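Local coordinates for peptide ABC transporter, peptide-binding protein (Thermus thermophilus, PDB 2D5W) that binds oligopeptides and probably hands them on to a membrane ABC transporter for uptake into the cell, at residues 124-129 with 484-489; 137-142 with 153-158; 339-344 with 546-551; 357-362 with 565-570. One frame throughout, in Å; residues are numbered along the deposited sequence.

Interaction 1 of 4, residues 124-129 with 484-489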
loop_
_atom_site.group_PDB
_atom_site.type_symbol
_atom_site.label_atom_id
_atom_site.label_comp_id
_atom_site.label_asym_id
_atom_site.label_seq_id
_atom_site.Cartn_x
_atom_site.Cartn_y
_atom_site.Cartn_z
ATOM N N TRP A 124 -8.982 -10.020 -10.748
ATOM C CA TRP A 124 -9.322 -9.869 -12.147
ATOM C C TRP A 124 -9.757 -11.133 -12.868
ATOM O O TRP A 124 -10.275 -11.072 -13.980
ATOM C CB TRP A 124 -8.178 -9.155 -12.867
ATOM C CG TRP A 124 -8.180 -7.706 -12.489
ATOM C CD1 TRP A 124 -7.318 -7.063 -11.646
ATOM C CD2 TRP A 124 -9.181 -6.750 -12.847
ATOM N NE1 TRP A 124 -7.730 -5.763 -11.453
ATOM C CE2 TRP A 124 -8.871 -5.546 -12.180
ATOM C CE3 TRP A 124 -10.317 -6.799 -13.668
ATOM C CZ2 TRP A 124 -9.661 -4.395 -12.308
ATOM C CZ3 TRP A 124 -11.101 -5.659 -13.794
ATOM C CH2 TRP A 124 -10.767 -4.472 -13.116
ATOM N N GLU A 125 -9.574 -12.279 -12.224
ATOM C CA GLU A 125 -10.000 -13.540 -12.812
ATOM C C GLU A 125 -11.414 -13.895 -12.366
ATOM O O GLU A 125 -12.199 -14.428 -13.149
ATOM C CB GLU A 125 -9.050 -14.671 -12.404
ATOM C CG GLU A 125 -7.711 -14.647 -13.110
ATOM C CD GLU A 125 -7.823 -15.002 -14.582
ATOM O OE1 GLU A 125 -6.818 -14.851 -15.306
ATOM O OE2 GLU A 125 -8.913 -15.440 -15.011
ATOM N N ARG A 126 -11.753 -13.571 -11.122
ATOM C CA ARG A 126 -13.063 -13.937 -10.586
ATOM C C ARG A 126 -14.117 -12.840 -10.459
ATOM O O ARG A 126 -15.236 -13.115 -10.037
ATOM C CB ARG A 126 -12.870 -14.611 -9.224
ATOM C CG ARG A 126 -12.383 -13.660 -8.162
ATOM C CD ARG A 126 -11.904 -14.358 -6.890
ATOM N NE ARG A 126 -11.520 -13.331 -5.931
ATOM C CZ ARG A 126 -12.387 -12.649 -5.191
ATOM N NH1 ARG A 126 -11.960 -11.707 -4.363
ATOM N NH2 ARG A 126 -13.678 -12.943 -5.245
ATOM N N VAL A 127 -13.783 -11.606 -10.817
ATOM C CA VAL A 127 -14.760 -10.531 -10.708
ATOM C C VAL A 127 -15.184 -10.023 -12.079
ATOM O O VAL A 127 -14.357 -9.841 -12.972
ATOM C CB VAL A 127 -14.211 -9.354 -9.871
ATOM C CG1 VAL A 127 -15.286 -8.286 -9.696
ATOM C CG2 VAL A 127 -13.745 -9.863 -8.515
ATOM N N ASN A 128 -16.485 -9.810 -12.237
ATOM C CA ASN A 128 -17.043 -9.319 -13.487
ATOM C C ASN A 128 -18.123 -8.298 -13.175
ATOM O O ASN A 128 -18.487 -8.098 -12.015
ATOM C CB ASN A 128 -17.631 -10.478 -14.296
ATOM C CG ASN A 128 -16.563 -11.308 -14.979
ATOM O OD1 ASN A 128 -15.930 -10.857 -15.934
ATOM N ND2 ASN A 128 -16.349 -12.523 -14.487
ATOM N N VAL A 129 -18.631 -7.643 -14.209
ATOM C CA VAL A 129 -19.667 -6.641 -14.020
ATOM C C VAL A 129 -20.790 -6.811 -15.035
ATOM O O VAL A 129 -20.565 -7.255 -16.163
ATOM C CB VAL A 129 -19.084 -5.202 -14.136
ATOM C CG1 VAL A 129 -18.609 -4.934 -15.559
ATOM C CG2 VAL A 129 -20.128 -4.178 -13.721
ATOM N N LEU A 484 -4.947 -20.880 -5.663
ATOM C CA LEU A 484 -5.507 -22.108 -6.217
ATOM C C LEU A 484 -6.949 -22.035 -6.702
ATOM O O LEU A 484 -7.404 -22.915 -7.433
ATOM C CB LEU A 484 -5.362 -23.244 -5.201
ATOM C CG LEU A 484 -3.932 -23.488 -4.709
ATOM C CD1 LEU A 484 -3.912 -24.710 -3.807
ATOM C CD2 LEU A 484 -2.998 -23.687 -5.894
ATOM N N ASN A 485 -7.671 -20.995 -6.308
ATOM C CA ASN A 485 -9.059 -20.864 -6.731
ATOM C C ASN A 485 -9.173 -20.315 -8.142
ATOM O O ASN A 485 -10.120 -20.630 -8.861
ATOM C CB ASN A 485 -9.820 -19.946 -5.779
ATOM C CG ASN A 485 -9.667 -20.359 -4.341
ATOM O OD1 ASN A 485 -9.724 -21.544 -4.019
ATOM N ND2 ASN A 485 -9.479 -19.385 -3.463
ATOM N N THR A 486 -8.203 -19.498 -8.534
ATOM C CA THR A 486 -8.210 -18.876 -9.852
ATOM C C THR A 486 -7.020 -19.270 -10.713
ATOM O O THR A 486 -7.022 -19.036 -11.922
ATOM C CB THR A 486 -8.204 -17.344 -9.727
ATOM O OG1 THR A 486 -7.094 -16.945 -8.910
ATOM C CG2 THR A 486 -9.499 -16.851 -9.097
ATOM N N GLY A 487 -6.007 -19.858 -10.088
ATOM C CA GLY A 487 -4.814 -20.247 -10.818
ATOM C C GLY A 487 -3.917 -19.054 -11.116
ATOM O O GLY A 487 -2.937 -19.175 -11.849
ATOM N N ALA A 488 -4.245 -17.903 -10.540
ATOM C CA ALA A 488 -3.465 -16.688 -10.762
ATOM C C ALA A 488 -2.129 -16.702 -10.023
ATOM O O ALA A 488 -2.086 -16.886 -8.805
ATOM C CB ALA A 488 -4.274 -15.470 -10.339
ATOM N N ILE A 489 -1.043 -16.510 -10.767
ATOM C CA ILE A 489 0.297 -16.474 -10.189
ATOM C C ILE A 489 0.534 -15.064 -9.657
ATOM O O ILE A 489 0.305 -14.076 -10.359
ATOM C CB ILE A 489 1.357 -16.856 -11.239
ATOM C CG1 ILE A 489 1.168 -18.327 -11.628
ATOM C CG2 ILE A 489 2.757 -16.622 -10.690
ATOM C CD1 ILE A 489 2.144 -18.834 -12.663
#

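Interaction 2 of 4, residues 137-142 with 153-158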
loop_
_atom_site.group_PDB
_atom_site.type_symbol
_atom_site.label_atom_id
_atom_site.label_comp_id
_atom_site.label_asym_id
_atom_site.label_seq_id
_atom_site.Cartn_x
_atom_site.Cartn_y
_atom_site.Cartn_z
ATOM N N PHE A 137 -25.488 -0.992 -11.905
ATOM C CA PHE A 137 -24.622 -2.092 -12.301
ATOM C C PHE A 137 -24.503 -3.102 -11.169
ATOM O O PHE A 137 -24.840 -2.810 -10.018
ATOM C CB PHE A 137 -23.229 -1.608 -12.736
ATOM C CG PHE A 137 -22.398 -1.004 -11.632
ATOM C CD1 PHE A 137 -22.591 0.316 -11.229
ATOM C CD2 PHE A 137 -21.381 -1.743 -11.038
ATOM C CE1 PHE A 137 -21.773 0.887 -10.254
ATOM C CE2 PHE A 137 -20.561 -1.183 -10.064
ATOM C CZ PHE A 137 -20.756 0.134 -9.673
ATOM N N THR A 138 -24.030 -4.292 -11.512
ATOM C CA THR A 138 -23.875 -5.360 -10.540
ATOM C C THR A 138 -22.480 -5.951 -10.630
ATOM O O THR A 138 -22.016 -6.305 -11.713
ATOM C CB THR A 138 -24.897 -6.488 -10.793
ATOM O OG1 THR A 138 -26.224 -5.955 -10.709
ATOM C CG2 THR A 138 -24.741 -7.601 -9.769
ATOM N N LEU A 139 -21.806 -6.033 -9.491
ATOM C CA LEU A 139 -20.480 -6.632 -9.449
ATOM C C LEU A 139 -20.710 -8.104 -9.117
ATOM O O LEU A 139 -21.497 -8.431 -8.223
ATOM C CB LEU A 139 -19.617 -5.966 -8.375
ATOM C CG LEU A 139 -19.270 -4.496 -8.642
ATOM C CD1 LEU A 139 -18.515 -3.926 -7.454
ATOM C CD2 LEU A 139 -18.438 -4.379 -9.912
ATOM N N ILE A 140 -20.037 -8.982 -9.849
ATOM C CA ILE A 140 -20.184 -10.419 -9.662
ATOM C C ILE A 140 -18.860 -11.052 -9.265
ATOM O O ILE A 140 -17.882 -10.979 -10.008
ATOM C CB ILE A 140 -20.678 -11.085 -10.964
ATOM C CG1 ILE A 140 -21.956 -10.393 -11.451
ATOM C CG2 ILE A 140 -20.934 -12.570 -10.730
ATOM C CD1 ILE A 140 -22.368 -10.783 -12.859
ATOM N N PHE A 141 -18.836 -11.673 -8.089
ATOM C CA PHE A 141 -17.634 -12.332 -7.591
ATOM C C PHE A 141 -17.882 -13.835 -7.553
ATOM O O PHE A 141 -18.784 -14.303 -6.857
ATOM C CB PHE A 141 -17.290 -11.863 -6.173
ATOM C CG PHE A 141 -17.256 -10.366 -6.003
ATOM C CD1 PHE A 141 -18.435 -9.631 -5.947
ATOM C CD2 PHE A 141 -16.044 -9.697 -5.876
ATOM C CE1 PHE A 141 -18.411 -8.249 -5.763
ATOM C CE2 PHE A 141 -16.008 -8.312 -5.692
ATOM C CZ PHE A 141 -17.192 -7.590 -5.637
ATOM N N GLU A 142 -17.085 -14.592 -8.298
ATOM C CA GLU A 142 -17.239 -16.041 -8.317
ATOM C C GLU A 142 -15.908 -16.732 -8.604
ATOM O O GLU A 142 -15.351 -16.596 -9.692
ATOM C CB GLU A 142 -18.272 -16.452 -9.370
ATOM C CG GLU A 142 -18.563 -17.948 -9.369
ATOM C CD GLU A 142 -19.574 -18.358 -10.418
ATOM O OE1 GLU A 142 -20.719 -17.865 -10.367
ATOM O OE2 GLU A 142 -19.222 -19.178 -11.292
ATOM N N ILE A 153 -15.260 0.727 -2.394
ATOM C CA ILE A 153 -15.543 0.119 -3.686
ATOM C C ILE A 153 -15.414 1.250 -4.689
ATOM O O ILE A 153 -16.207 2.192 -4.684
ATOM C CB ILE A 153 -16.976 -0.452 -3.766
ATOM C CG1 ILE A 153 -17.174 -1.528 -2.694
ATOM C CG2 ILE A 153 -17.232 -1.028 -5.157
ATOM C CD1 ILE A 153 -16.243 -2.711 -2.824
ATOM N N ASN A 154 -14.390 1.166 -5.525
ATOM C CA ASN A 154 -14.130 2.170 -6.537
ATOM C C ASN A 154 -13.729 1.409 -7.785
ATOM O O ASN A 154 -12.574 1.005 -7.938
ATOM C CB ASN A 154 -13.000 3.097 -6.080
ATOM C CG ASN A 154 -12.745 4.233 -7.052
ATOM O OD1 ASN A 154 -12.063 5.204 -6.724
ATOM N ND2 ASN A 154 -13.286 4.114 -8.258
ATOM N N THR A 155 -14.700 1.176 -8.655
ATOM C CA THR A 155 -14.448 0.452 -9.890
ATOM C C THR A 155 -14.902 1.250 -11.108
ATOM O O THR A 155 -15.833 0.858 -11.808
ATOM C CB THR A 155 -15.165 -0.916 -9.884
ATOM O OG1 THR A 155 -16.566 -0.718 -9.659
ATOM C CG2 THR A 155 -14.603 -1.811 -8.785
ATOM N N TYR A 156 -14.245 2.377 -11.358
ATOM C CA TYR A 156 -14.582 3.195 -12.514
ATOM C C TYR A 156 -13.439 4.150 -12.841
ATOM O O TYR A 156 -12.590 4.439 -11.995
ATOM C CB TYR A 156 -15.889 3.969 -12.268
ATOM C CG TYR A 156 -15.781 5.123 -11.300
ATOM C CD1 TYR A 156 -15.772 6.440 -11.757
ATOM C CD2 TYR A 156 -15.681 4.902 -9.929
ATOM C CE1 TYR A 156 -15.669 7.508 -10.872
ATOM C CE2 TYR A 156 -15.574 5.962 -9.036
ATOM C CZ TYR A 156 -15.569 7.263 -9.515
ATOM O OH TYR A 156 -15.458 8.321 -8.640
ATOM N N ALA A 157 -13.414 4.612 -14.085
ATOM C CA ALA A 157 -12.392 5.536 -14.570
ATOM C C ALA A 157 -13.081 6.372 -15.647
ATOM O O ALA A 157 -14.073 5.930 -16.230
ATOM C CB ALA A 157 -11.209 4.763 -15.148
ATOM N N PRO A 158 -12.562 7.577 -15.940
ATOM C CA PRO A 158 -13.197 8.432 -16.954
ATOM C C PRO A 158 -13.059 7.999 -18.407
ATOM O O PRO A 158 -12.089 8.342 -19.086
ATOM C CB PRO A 158 -12.576 9.796 -16.688
ATOM C CG PRO A 158 -11.182 9.437 -16.256
ATOM C CD PRO A 158 -11.386 8.240 -15.345
#

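Interaction 3 of 4, residues 339-344 with 546-551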
loop_
_atom_site.group_PDB
_atom_site.type_symbol
_atom_site.label_atom_id
_atom_site.label_comp_id
_atom_site.label_asym_id
_atom_site.label_seq_id
_atom_site.Cartn_x
_atom_site.Cartn_y
_atom_site.Cartn_z
ATOM N N GLY A 339 16.269 -4.954 20.651
ATOM C CA GLY A 339 17.112 -3.860 21.100
ATOM C C GLY A 339 16.765 -2.587 20.351
ATOM O O GLY A 339 16.745 -1.497 20.923
ATOM N N LEU A 340 16.480 -2.731 19.061
ATOM C CA LEU A 340 16.127 -1.601 18.213
ATOM C C LEU A 340 14.821 -0.939 18.644
ATOM O O LEU A 340 14.775 0.273 18.846
ATOM C CB LEU A 340 16.012 -2.062 16.757
ATOM C CG LEU A 340 15.774 -1.038 15.643
ATOM C CD1 LEU A 340 14.376 -0.440 15.717
ATOM C CD2 LEU A 340 16.844 0.011 15.732
ATOM N N VAL A 341 13.753 -1.718 18.794
ATOM C CA VAL A 341 12.485 -1.101 19.169
ATOM C C VAL A 341 12.524 -0.499 20.569
ATOM O O VAL A 341 11.857 0.499 20.834
ATOM C CB VAL A 341 11.275 -2.079 19.038
ATOM C CG1 VAL A 341 11.185 -2.600 17.607
ATOM C CG2 VAL A 341 11.385 -3.215 20.032
ATOM N N LYS A 342 13.315 -1.089 21.461
ATOM C CA LYS A 342 13.435 -0.557 22.813
ATOM C C LYS A 342 14.133 0.803 22.765
ATOM O O LYS A 342 13.627 1.795 23.288
ATOM C CB LYS A 342 14.245 -1.511 23.695
ATOM C CG LYS A 342 14.513 -0.968 25.093
ATOM C CD LYS A 342 15.333 -1.941 25.924
ATOM C CE LYS A 342 15.679 -1.352 27.284
ATOM N NZ LYS A 342 16.507 -0.118 27.160
ATOM N N ALA A 343 15.293 0.847 22.121
ATOM C CA ALA A 343 16.063 2.083 22.029
ATOM C C ALA A 343 15.398 3.167 21.185
ATOM O O ALA A 343 15.385 4.335 21.564
ATOM C CB ALA A 343 17.451 1.784 21.475
ATOM N N PHE A 344 14.839 2.772 20.047
ATOM C CA PHE A 344 14.215 3.714 19.122
ATOM C C PHE A 344 12.799 4.159 19.469
ATOM O O PHE A 344 12.446 5.322 19.261
ATOM C CB PHE A 344 14.165 3.107 17.712
ATOM C CG PHE A 344 15.484 3.094 16.981
ATOM C CD1 PHE A 344 16.695 2.981 17.658
ATOM C CD2 PHE A 344 15.502 3.145 15.588
ATOM C CE1 PHE A 344 17.904 2.919 16.954
ATOM C CE2 PHE A 344 16.701 3.082 14.879
ATOM C CZ PHE A 344 17.904 2.969 15.564
ATOM N N PRO A 546 10.444 -10.092 9.213
ATOM C CA PRO A 546 9.550 -9.152 9.894
ATOM C C PRO A 546 10.343 -8.300 10.878
ATOM O O PRO A 546 11.210 -8.817 11.583
ATOM C CB PRO A 546 8.558 -10.077 10.590
ATOM C CG PRO A 546 9.426 -11.252 10.976
ATOM C CD PRO A 546 10.307 -11.459 9.757
ATOM N N LEU A 547 10.068 -6.998 10.915
ATOM C CA LEU A 547 10.781 -6.128 11.844
ATOM C C LEU A 547 9.876 -5.661 12.985
ATOM O O LEU A 547 10.047 -6.095 14.123
ATOM C CB LEU A 547 11.400 -4.929 11.108
ATOM C CG LEU A 547 12.506 -5.278 10.099
ATOM C CD1 LEU A 547 13.105 -3.995 9.543
ATOM C CD2 LEU A 547 13.591 -6.124 10.767
ATOM N N TYR A 548 8.912 -4.792 12.695
ATOM C CA TYR A 548 8.000 -4.314 13.730
ATOM C C TYR A 548 6.696 -3.776 13.156
ATOM O O TYR A 548 6.614 -3.453 11.970
ATOM C CB TYR A 548 8.673 -3.238 14.604
ATOM C CG TYR A 548 9.303 -2.076 13.858
ATOM C CD1 TYR A 548 10.643 -2.112 13.461
ATOM C CD2 TYR A 548 8.565 -0.929 13.570
ATOM C CE1 TYR A 548 11.227 -1.026 12.799
ATOM C CE2 TYR A 548 9.139 0.154 12.908
ATOM C CZ TYR A 548 10.464 0.102 12.528
ATOM O OH TYR A 548 11.016 1.185 11.880
ATOM N N PHE A 549 5.672 -3.702 14.003
ATOM C CA PHE A 549 4.367 -3.181 13.601
ATOM C C PHE A 549 4.328 -1.712 14.003
ATOM O O PHE A 549 4.688 -1.352 15.123
ATOM C CB PHE A 549 3.237 -3.949 14.290
ATOM C CG PHE A 549 3.149 -5.395 13.884
ATOM C CD1 PHE A 549 2.912 -5.747 12.560
ATOM C CD2 PHE A 549 3.285 -6.403 14.831
ATOM C CE1 PHE A 549 2.813 -7.089 12.187
ATOM C CE2 PHE A 549 3.186 -7.743 14.467
ATOM C CZ PHE A 549 2.949 -8.085 13.146
ATOM N N ARG A 550 3.875 -0.869 13.084
ATOM C CA ARG A 550 3.846 0.571 13.301
ATOM C C ARG A 550 2.504 1.210 13.597
ATOM O O ARG A 550 1.446 0.651 13.315
ATOM C CB ARG A 550 4.440 1.269 12.074
ATOM C CG ARG A 550 5.906 0.971 11.860
ATOM C CD ARG A 550 6.396 1.410 10.492
ATOM N NE ARG A 550 6.147 2.823 10.228
ATOM C CZ ARG A 550 6.574 3.451 9.140
ATOM N NH1 ARG A 550 6.310 4.740 8.965
ATOM N NH2 ARG A 550 7.267 2.786 8.223
ATOM N N ALA A 551 2.586 2.401 14.179
ATOM C CA ALA A 551 1.434 3.242 14.477
ATOM C C ALA A 551 1.829 4.569 13.834
ATOM O O ALA A 551 2.976 5.007 13.965
ATOM C CB ALA A 551 1.251 3.414 15.979
#

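Interaction 4 of 4, residues 357-362 with 565-570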
loop_
_atom_site.group_PDB
_atom_site.type_symbol
_atom_site.label_atom_id
_atom_site.label_comp_id
_atom_site.label_asym_id
_atom_site.label_seq_id
_atom_site.Cartn_x
_atom_site.Cartn_y
_atom_site.Cartn_z
ATOM N N ALA A 357 -0.694 -7.651 11.065
ATOM C CA ALA A 357 -0.666 -6.832 12.273
ATOM C C ALA A 357 -1.753 -7.210 13.276
ATOM O O ALA A 357 -2.823 -7.690 12.896
ATOM C CB ALA A 357 -0.792 -5.355 11.900
ATOM N N PRO A 358 -1.487 -6.994 14.574
ATOM C CA PRO A 358 -2.438 -7.310 15.645
ATOM C C PRO A 358 -3.832 -6.697 15.488
ATOM O O PRO A 358 -4.810 -7.258 15.983
ATOM C CB PRO A 358 -1.724 -6.812 16.897
ATOM C CG PRO A 358 -0.287 -7.070 16.571
ATOM C CD PRO A 358 -0.184 -6.594 15.137
ATOM N N VAL A 359 -3.933 -5.552 14.815
ATOM C CA VAL A 359 -5.241 -4.925 14.627
ATOM C C VAL A 359 -6.171 -5.829 13.822
ATOM O O VAL A 359 -7.389 -5.671 13.870
ATOM C CB VAL A 359 -5.141 -3.547 13.922
ATOM C CG1 VAL A 359 -4.431 -2.550 14.823
ATOM C CG2 VAL A 359 -4.421 -3.681 12.598
ATOM N N ASN A 360 -5.597 -6.770 13.077
ATOM C CA ASN A 360 -6.399 -7.713 12.303
ATOM C C ASN A 360 -6.538 -8.982 13.152
ATOM O O ASN A 360 -5.540 -9.559 13.576
ATOM C CB ASN A 360 -5.709 -8.052 10.979
ATOM C CG ASN A 360 -6.595 -8.865 10.056
ATOM O OD1 ASN A 360 -7.193 -9.860 10.469
ATOM N ND2 ASN A 360 -6.682 -8.453 8.799
ATOM N N PRO A 361 -7.779 -9.435 13.413
ATOM C CA PRO A 361 -7.980 -10.642 14.224
ATOM C C PRO A 361 -7.305 -11.914 13.709
ATOM O O PRO A 361 -7.200 -12.900 14.441
ATOM C CB PRO A 361 -9.503 -10.770 14.291
ATOM C CG PRO A 361 -9.956 -10.130 13.025
ATOM C CD PRO A 361 -9.067 -8.909 12.930
ATOM N N LEU A 362 -6.850 -11.900 12.461
ATOM C CA LEU A 362 -6.174 -13.064 11.896
ATOM C C LEU A 362 -4.750 -13.217 12.442
ATOM O O LEU A 362 -4.132 -14.266 12.286
ATOM C CB LEU A 362 -6.130 -12.963 10.368
ATOM C CG LEU A 362 -7.489 -13.001 9.663
ATOM C CD1 LEU A 362 -7.298 -12.693 8.185
ATOM C CD2 LEU A 362 -8.139 -14.368 9.854
ATOM N N ALA A 565 -8.149 9.735 11.359
ATOM C CA ALA A 565 -7.778 8.444 10.807
ATOM C C ALA A 565 -7.990 7.355 11.852
ATOM O O ALA A 565 -8.047 7.628 13.052
ATOM C CB ALA A 565 -6.315 8.465 10.365
ATOM N N SER A 566 -8.122 6.120 11.384
ATOM C CA SER A 566 -8.289 4.976 12.268
ATOM C C SER A 566 -7.477 3.852 11.642
ATOM O O SER A 566 -6.863 4.040 10.596
ATOM C CB SER A 566 -9.760 4.570 12.368
ATOM O OG SER A 566 -10.225 4.061 11.133
ATOM N N ALA A 567 -7.474 2.687 12.275
ATOM C CA ALA A 567 -6.712 1.559 11.755
ATOM C C ALA A 567 -7.009 1.253 10.290
ATOM O O ALA A 567 -6.101 0.950 9.516
ATOM C CB ALA A 567 -6.971 0.323 12.604
ATOM N N TYR A 568 -8.279 1.349 9.906
ATOM C CA TYR A 568 -8.669 1.043 8.538
ATOM C C TYR A 568 -9.522 2.094 7.825
ATOM O O TYR A 568 -10.167 1.789 6.824
ATOM C CB TYR A 568 -9.382 -0.315 8.504
ATOM C CG TYR A 568 -8.492 -1.480 8.884
ATOM C CD1 TYR A 568 -8.651 -2.141 10.100
ATOM C CD2 TYR A 568 -7.505 -1.938 8.009
ATOM C CE1 TYR A 568 -7.853 -3.238 10.434
ATOM C CE2 TYR A 568 -6.701 -3.033 8.332
ATOM C CZ TYR A 568 -6.884 -3.678 9.545
ATOM O OH TYR A 568 -6.121 -4.782 9.859
ATOM N N SER A 569 -9.526 3.328 8.323
ATOM C CA SER A 569 -10.309 4.377 7.674
ATOM C C SER A 569 -9.851 4.514 6.223
ATOM O O SER A 569 -8.650 4.515 5.939
ATOM C CB SER A 569 -10.142 5.710 8.412
ATOM O OG SER A 569 -8.783 6.104 8.491
ATOM N N GLY A 570 -10.809 4.626 5.308
ATOM C CA GLY A 570 -10.476 4.733 3.897
ATOM C C GLY A 570 -9.901 3.427 3.377
ATOM O O GLY A 570 -9.315 3.378 2.295
HETATM O O HOH W 1 -5.238 -6.178 7.741
#

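Interaction 1 of 4, residues 124-129 with 484-489
Thr486 presses its methyl against the end of helix 121-126, where it abuts the CB atoms of Glu125 and Arg126. Its CG2 lies 4.0 Å from Glu125 CB and 4.0 Å from Arg126 CB, while Thr486 CB comes within 3.9 Å of Glu125 CB. The rest of the arginine chain runs on past the methyl, with Arg126 CD 4.1 Å from Thr486 CG2. This close part is purely apolar, and no hydrogen bond joins the two segments. With chi1 at 54°, Thr486 OG1 stands between its backbone N and carbonyl carbon, where it bonds Asp122 and takes a weak bond from Ala488 N at 3.4 Å. Asp122 also pairs with Arg126 NE, so one carboxylate serves both sides of the contact.

Beyond CB the glutamate is looser: the chain bends at chi2, and Glu125 CG only grazes Ala488 CB at 4.5 Å on the solvent side. Gly487 and Ala488 form a G1 bulge opposite Asn483, with Gly487 at positive phi. Past NE, Arg126 NH2 reaches Asp148, and the guanidinium meets the Tyr145 ring in a cation-pi contact. The Arg126 backbone bonds Glu142 where helix 121-126 gives way to strand 127-131, the edge strand beside strand 136-141.

Interaction 2 of 4, residues 137-142 with 153-158
Segment 137-142, on strand 136-141, and the irregular segment 153-158 keep their backbones well apart, Leu139 CA and Thr155 CA being the nearest pair at 9.3 Å, so side chains alone span the distance. The strand is an inner one of a four-stranded antiparallel sheet, and 153-158 belongs to the loop leading to helix 159-173. Leu139 touches two residues of the other segment: Leu139 CD1 meets Ile153 CG2 at 3.9 Å, and Leu139 CD2 lies 4.1 Å from Thr155 OG1. Leucine and isoleucine run past one another in opposite directions. Ile153 CG2 is placed for this by lying anti to its backbone N, which leaves CG1 beside that nitrogen (chi1 -60°).

Phe137 CE2 comes to 4.0 Å from Thr155 OG1, the hydroxyl approaching the ring obliquely, while Leu139 CD2 sits in the plane of the same ring at its edge. Thr155 therefore points its hydroxyl, not its methyl, at both neighbours. Helix 101-112 closes in on the group, with Phe108 against Leu139 and Tyr107 against Thr155, and Ile85 of strand 78-86 touches both Phe137 and Leu139.

All four touching residues are buried, and Thr155 OG1 has no hydrogen-bond partner anywhere in the model. The contact probably rests mainly on van der Waals packing and the exclusion of water, and the buried hydroxyl is likely to carry a desolvation cost with no hydrogen bond to offset it.

Interaction 3 of 4, residues 339-344 with 546-551
A classic beta bulge in strand 544-557, where Leu547 and Tyr548 both face Glu304 of the neighbouring strand 293-308, carries the aromatic side chain that meets Leu340 and Val341 of helix 337-345. This is helix-on-sheet packing in a lobe of the solute-binding protein: the helix lies against the mixed sheet, and Tyr548 is the strand residue that meets the helix. The nearest CA atoms, those of Val341 and Tyr548, are 7.7 Å apart.

Val341 makes the tighter touch. Its CG1 lies 4.0 Å from Tyr548 CB, and the valine and tyrosine side chains run antiparallel alongside one another, so the methyl settles near the root of the tyrosine and meets its ring only obliquely. All three residues are buried, and no polar bond links the segments.

Phe345 brings a second ring against Tyr548, planes about 55° apart, and Phe424 of helix 416-431 packs on Leu340. Leu547, the other bulge residue, packs on Phe425 of helix 416-431 and Ile306 of strand 293-308. Tyr548 has chi1 at 52°, with CG between its backbone N and carbonyl carbon, and from there the ring extends to Leu340, whose CD1 stands 4.3 Å from Tyr548 CE1, again oblique to the ring.

Interaction 4 of 4, residues 357-362 with 565-570
The Tyr568 ring and the Asn360 amide stand almost square to one another, their planes 86° apart. Val359 CG2 comes obliquely to the ring, 3.9 Å from Tyr568 CZ and only 3.4 Å from Tyr568 OH. On the asparagine the same oxygen meets the aliphatic part, Asn360 CB, at 3.5 Å. The polar link is indirect: a water accepts from Asn360 ND2 at 2.9 Å and hydrogen-bonds Tyr568 OH at 2.7 Å.

Two loops meet here, the one between helices 337-345 and 374-383 and the one between strands 560-561 and 583-584. Ala357 to Asn360 form a type I beta turn, and Asn360, its last residue, also opens an Asx turn. There Asn360 OD1 accepts from Leu362 N at 2.9 Å with a fairly straight N-H (165°). Chi1 of -172° sets the amide anti to the backbone N, and its turn about CB-CG brings OD1 to Leu362 N and ND2 to the water. Putting an alanine at Asn360 would probably leave Leu362 N without its side-chain acceptor and the bridging water without its amide donor. Val359 CG1 also touches Ala567 CB loosely at 4.4 Å, and Ala301 of strand 293-308 lies against both Val359 and Tyr568.

Interactions 1 and 2 share one antiparallel sheet: strands 127-131 and 136-141 are neighbours in it, probably hydrogen-bonded from Ile140 N to Asn128 O at 2.8 Å, and interaction 2 is nested along the chain within the loop that interaction 1 closes. Interactions 3 and 4 touch instead through Phe549, which packs on Ala357 and Pro358, and lie about 18 Å apart between centres. Interactions 2 and 3 are buried and without hydrogen bonds across; interaction 3 is wholly apolar in its touches, while interaction 2 also buries a threonine hydroxyl. Interactions 1 and 4 are only partly buried, and there polar groups flank the apolar touch: a shared carboxylate in interaction 1, a bridging water in interaction 4.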